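Long-range contact in hypothetical sugar ABC-transporter sugar binding protein (Arthrobacter globiformis, PDB 7BVT), which binds cyclic alpha-maltosyl-1,6-maltose and probably delivers it to an ABC transporter for uptake into the cell: residues 47-51 and 314-319. Sequence-based numbering, arbitrary orientation.
Sequences MVDTY and DFLSWF
Y51 lays its ring along helix 306-319, with F315 over one face and the indole of W318 beside it, an aromatic cluster that joins two helices packed on the same sheet of a periplasmic-binding-protein fold. The short segments approach to 11.1 Å between axes at 113°, a gap filled mostly by rings. F315 turns its edge to the Y51 face in a T-shaped pair, planes 70° apart, with CD1 3.5 Å from Y51 CG; its own CB adds a CH-pi contact over the same ring. W318 meets Y51 differently: the two side chains run past each other in opposite directions, and Y51 CB sits over the six-membered indole ring, 3.9 Å from its centroid. With CG anti to the backbone N (chi1 176°), the tyrosine reaches along the second helix to D314, where OH donates to OD2 at 2.6 Å, in the ring plane and on the anti lone pair of that oxygen. A leucine in place of Y51 would probably leave the D314 carboxylate without this donor and F315 without the flat face its edge rests on. Toward the C-terminal end of helix 306-319, M47 SD approaches F319 obliquely, 3.8 Å from CE1, a Met-aromatic contact; W328 of helix 322-332 also touches both residues. Underneath, V48, Y51 and F315 all reach I60 of strand 58-64, which seats both helices on the sheet. On the outer side, T50 CG2 touches the six-membered ring of the indole, 3.7 Å from W318 CZ2, while its OG1 bonds back to A46 O.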
loop_
_atom_site.group_PDB
_atom_site.type_symbol
_atom_site.label_atom_id
_atom_site.label_comp_id
_atom_site.label_asym_id
_atom_site.label_seq_id
_atom_site.Cartn_x
_atom_site.Cartn_y
_atom_site.Cartn_z
ATOM N N MET A 47 5.458 22.066 -5.155
ATOM C CA MET A 47 4.010 22.291 -4.886
ATOM C C MET A 47 3.835 23.234 -3.705
ATOM O O MET A 47 2.894 24.054 -3.736
ATOM C CB MET A 47 3.350 20.946 -4.630
ATOM C CG MET A 47 3.730 20.078 -5.793
ATOM S SD MET A 47 2.481 18.985 -6.204
ATOM C CE MET A 47 1.376 20.263 -6.773
ATOM N N VAL A 48 4.663 23.096 -2.675
ATOM C CA VAL A 48 4.664 24.028 -1.520
ATOM C C VAL A 48 4.971 25.420 -2.089
ATOM O O VAL A 48 4.254 26.390 -1.728
ATOM C CB VAL A 48 5.639 23.551 -0.432
ATOM C CG1 VAL A 48 5.981 24.627 0.579
ATOM C CG2 VAL A 48 5.121 22.322 0.309
ATOM N N ASP A 49 5.987 25.528 -2.946
ATOM C CA ASP A 49 6.337 26.860 -3.529
ATOM C C ASP A 49 5.129 27.451 -4.221
ATOM O O ASP A 49 4.824 28.684 -4.003
ATOM C CB ASP A 49 7.442 26.750 -4.586
ATOM C CG ASP A 49 8.784 26.457 -3.987
ATOM O OD1 ASP A 49 8.912 26.657 -2.759
ATOM O OD2 ASP A 49 9.678 26.023 -4.798
ATOM N N THR A 50 4.470 26.641 -5.053
ATOM C CA THR A 50 3.302 27.017 -5.845
ATOM C C THR A 50 2.222 27.523 -4.885
ATOM O O THR A 50 1.685 28.633 -5.096
ATOM C CB THR A 50 2.855 25.899 -6.776
ATOM O OG1 THR A 50 3.911 25.648 -7.714
ATOM C CG2 THR A 50 1.599 26.244 -7.531
ATOM N N TYR A 51 1.848 26.728 -3.883
ATOM C CA TYR A 51 0.822 27.164 -2.902
ATOM C C TYR A 51 1.211 28.469 -2.206
ATOM O O TYR A 51 0.341 29.355 -2.089
ATOM C CB TYR A 51 0.575 26.033 -1.902
ATOM C CG TYR A 51 -0.389 26.395 -0.807
ATOM C CD1 TYR A 51 -1.742 26.373 -1.034
ATOM C CD2 TYR A 51 0.075 26.802 0.435
ATOM C CE1 TYR A 51 -2.635 26.664 -0.008
ATOM C CE2 TYR A 51 -0.818 27.122 1.449
ATOM C CZ TYR A 51 -2.171 27.035 1.233
ATOM O OH TYR A 51 -3.018 27.341 2.280
ATOM N N ASP A 314 -6.446 24.121 4.620
ATOM C CA ASP A 314 -6.524 24.910 3.371
ATOM C C ASP A 314 -5.436 24.404 2.411
ATOM O O ASP A 314 -5.725 24.225 1.222
ATOM C CB ASP A 314 -6.376 26.418 3.585
ATOM C CG ASP A 314 -6.587 27.210 2.317
ATOM O OD1 ASP A 314 -7.774 27.343 1.916
ATOM O OD2 ASP A 314 -5.570 27.660 1.692
ATOM N N PHE A 315 -4.239 24.189 2.922
ATOM C CA PHE A 315 -3.143 23.630 2.100
ATOM C C PHE A 315 -3.505 22.210 1.616
ATOM O O PHE A 315 -3.392 21.928 0.403
ATOM C CB PHE A 315 -1.826 23.624 2.853
ATOM C CG PHE A 315 -0.763 22.861 2.125
ATOM C CD1 PHE A 315 -0.308 23.287 0.885
ATOM C CD2 PHE A 315 -0.301 21.674 2.646
ATOM C CE1 PHE A 315 0.614 22.538 0.193
ATOM C CE2 PHE A 315 0.634 20.931 1.952
ATOM C CZ PHE A 315 1.111 21.380 0.736
ATOM N N LEU A 316 -4.014 21.377 2.516
ATOM C CA LEU A 316 -4.359 19.982 2.125
ATOM C C LEU A 316 -5.495 20.032 1.097
ATOM O O LEU A 316 -5.476 19.258 0.141
ATOM C CB LEU A 316 -4.731 19.180 3.378
ATOM C CG LEU A 316 -3.626 18.866 4.369
ATOM C CD1 LEU A 316 -4.132 17.992 5.499
ATOM C CD2 LEU A 316 -2.422 18.231 3.724
ATOM N N SER A 317 -6.470 20.937 1.261
ATOM C CA SER A 317 -7.593 21.060 0.287
ATOM C C SER A 317 -7.010 21.402 -1.090
ATOM O O SER A 317 -7.397 20.813 -2.083
ATOM C CB SER A 317 -8.602 22.110 0.729
ATOM O OG SER A 317 -9.195 21.759 1.990
ATOM N N TRP A 318 -6.063 22.335 -1.126
ATOM C CA TRP A 318 -5.460 22.735 -2.427
ATOM C C TRP A 318 -4.693 21.554 -3.026
ATOM O O TRP A 318 -4.814 21.285 -4.237
ATOM C CB TRP A 318 -4.594 23.988 -2.206
ATOM C CG TRP A 318 -3.864 24.379 -3.444
ATOM C CD1 TRP A 318 -4.305 25.221 -4.427
ATOM C CD2 TRP A 318 -2.528 23.973 -3.812
ATOM N NE1 TRP A 318 -3.363 25.305 -5.429
ATOM C CE2 TRP A 318 -2.255 24.603 -5.048
ATOM C CE3 TRP A 318 -1.532 23.154 -3.244
ATOM C CZ2 TRP A 318 -1.090 24.361 -5.760
ATOM C CZ3 TRP A 318 -0.343 22.980 -3.917
ATOM C CH2 TRP A 318 -0.106 23.622 -5.129
ATOM N N PHE A 319 -3.919 20.892 -2.187
ATOM C CA PHE A 319 -3.128 19.714 -2.586
ATOM C C PHE A 319 -4.039 18.633 -3.179
ATOM O O PHE A 319 -3.599 17.907 -4.072
ATOM C CB PHE A 319 -2.323 19.182 -1.404
ATOM C CG PHE A 319 -1.140 18.377 -1.861
ATOM C CD1 PHE A 319 -0.010 18.998 -2.381
ATOM C CD2 PHE A 319 -1.140 17.000 -1.743
ATOM C CE1 PHE A 319 1.093 18.254 -2.751
ATOM C CE2 PHE A 319 -0.020 16.273 -2.110
ATOM C CZ PHE A 319 1.088 16.903 -2.628
#